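RNA polymerase sigma factor SIGMA-28 (FliA) (Aquifex aeolicus, PDB 1RP3) acts as the flagellar sigma factor, probably directing RNA polymerase to its promoters, and is held in an inactive conformation by the anti-sigma factor FlgM. Local coordinates at the interface of chains A and B. Numbering follows the deposited sequence. Chains: chain A, RNA polymerase sigma factor SIGMA-28 (FliA); chain B, anti sigma factor FlgM.

The interface of chains A and B. Residues chain A 22, 26, 46; chain B 46-47, 50.
B:Leu46, the last residue of FlgM helix 31-46, places methyl CD1 between A:Leu22 and A:Ile46, with CD2 near A:Leu22 CB; the chain A residues of this patch, A:Lys26 included, fall in sigma-70 region 2. The side chains of A:Leu22 and B:Leu46 meet at about a right angle, and methyl CD1 of B:Leu46 lies 4.0 Å from A:Leu22 CB. B:Leu46 CD1 also rests 3.8 Å from the carbonyl O of A:Leu22, a van der Waals contact with the backbone of helix 7-33. From helix 42-58, the branch methyl CG2 of A:Ile46 reaches B:Leu46 CD1 more loosely, at 4.2 Å. CD1 extends that far because it stands anti to CA of B:Leu46 (chi2 178°).

A:Lys26, one turn beyond A:Leu22 on the same face of helix 7-33, runs alongside B:Leu46 in the opposite sense, its CG packing 4.0 Å from B:Leu46 CB. Its CG stands anti to the backbone N (chi1 -153°), and bends at chi2 and chi4 carry the chain past the FlgM helix end. A:Lys26 CE then lies 4.1 Å from CB of B:Ser47. Tip to tip, the terminal amine A:Lys26 NZ forms a long salt bridge to carboxylate OD1 of B:Asp50, at 3.5 Å, weak as a hydrogen bond. The last methylene, A:Lys26 CE, sits 3.3 Å from B:Asp50 OD2, but B:Asp50 is poorly ordered, so the pairing is probably loose and the carboxylate position uncertain. An alanine in place of A:Lys26 would probably leave the B:Asp50 carboxylate without this positive mate and the flank of B:Leu46 without its aliphatic cover. The loop leaving helix 31-46 sets B:Ser47 beside CE and then brings B:Asp50 round to the lysine's tip.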
ATOM      1  N   LEU A  22     -16.671   3.840   2.087  1.00 32.56           N
ATOM      2  CA  LEU A  22     -16.374   2.866   1.036  1.00 32.77           C
ATOM      3  C   LEU A  22     -15.361   3.438  -0.014  1.00 32.73           C
ATOM      4  O   LEU A  22     -14.508   2.714  -0.522  1.00 31.65           O
ATOM      5  CB  LEU A  22     -17.664   2.403   0.347  1.00 33.98           C
ATOM      6  CG  LEU A  22     -18.411   1.123   0.766  1.00 34.14           C
ATOM      7  CD1 LEU A  22     -17.489   0.121   1.425  1.00 33.60           C
ATOM      8  CD2 LEU A  22     -19.530   1.464   1.690  1.00 37.24           C
ATOM      9  N   LYS A  26     -11.589   1.859  -1.394  1.00 29.18           N
ATOM     10  CA  LYS A  26     -11.228   1.729  -2.800  1.00 29.35           C
ATOM     11  C   LYS A  26      -9.868   2.379  -2.995  1.00 28.09           C
ATOM     12  O   LYS A  26      -8.948   1.765  -3.532  1.00 30.17           O
ATOM     13  CB  LYS A  26     -12.264   2.452  -3.669  1.00 34.51           C
ATOM     14  CG  LYS A  26     -12.452   1.948  -5.094  1.00 36.57           C
ATOM     15  CD  LYS A  26     -11.166   1.658  -5.809  1.00 39.58           C
ATOM     16  CE  LYS A  26     -11.297   1.849  -7.313  1.00 44.19           C
ATOM     17  NZ  LYS A  26     -11.383   3.298  -7.708  1.00 44.91           N
ATOM     18  N   ILE A  46     -10.380  -5.113  -1.409  1.00 30.97           N
ATOM     19  CA  ILE A  46     -11.548  -4.339  -1.020  1.00 28.37           C
ATOM     20  C   ILE A  46     -12.414  -5.137  -0.058  1.00 28.45           C
ATOM     21  O   ILE A  46     -12.893  -4.599   0.940  1.00 27.12           O
ATOM     22  CB  ILE A  46     -12.381  -3.921  -2.245  1.00 27.31           C
ATOM     23  CG1 ILE A  46     -11.571  -2.964  -3.115  1.00 25.78           C
ATOM     24  CG2 ILE A  46     -13.701  -3.238  -1.810  1.00 26.25           C
ATOM     25  CD1 ILE A  46     -12.308  -2.540  -4.378  1.00 27.13           C
TER
ATOM     26  N   LEU B  46     -17.752  -0.509  -6.585  1.00 52.88           N
ATOM     27  CA  LEU B  46     -16.783   0.541  -6.326  1.00 55.30           C
ATOM     28  C   LEU B  46     -15.746   0.718  -7.424  1.00 57.74           C
ATOM     29  O   LEU B  46     -15.159   1.787  -7.557  1.00 58.12           O
ATOM     30  CB  LEU B  46     -16.084   0.281  -4.995  1.00 53.60           C
ATOM     31  CG  LEU B  46     -16.995   0.320  -3.768  1.00 51.28           C
ATOM     32  CD1 LEU B  46     -16.195   0.007  -2.518  1.00 47.93           C
ATOM     33  CD2 LEU B  46     -17.666   1.684  -3.661  1.00 49.36           C
ATOM     34  N   SER B  47     -15.511  -0.332  -8.199  1.00 61.64           N
ATOM     35  CA  SER B  47     -14.520  -0.266  -9.261  1.00 66.54           C
ATOM     36  C   SER B  47     -15.117  -0.529 -10.634  1.00 70.70           C
ATOM     37  O   SER B  47     -14.433  -1.007 -11.539  1.00 72.02           O
ATOM     38  CB  SER B  47     -13.366  -1.233  -8.970  1.00 64.59           C
ATOM     39  OG  SER B  47     -13.828  -2.545  -8.713  1.00 64.05           O
ATOM     40  N   ASP B  50     -13.717   2.118 -13.643  1.00 96.53           N
ATOM     41  CA  ASP B  50     -12.281   2.319 -13.463  1.00 99.19           C
ATOM     42  C   ASP B  50     -11.442   2.550 -14.720  1.00100.98           C
ATOM     43  O   ASP B  50     -11.316   1.676 -15.584  1.00100.95           O
ATOM     44  CB  ASP B  50     -11.677   1.178 -12.636  1.00 98.64           C
ATOM     45  CG  ASP B  50     -11.855   1.378 -11.143  1.00 98.25           C
ATOM     46  OD1 ASP B  50     -12.677   2.232 -10.736  1.00 98.14           O
ATOM     47  OD2 ASP B  50     -11.161   0.678 -10.378  1.00 97.77           O
TER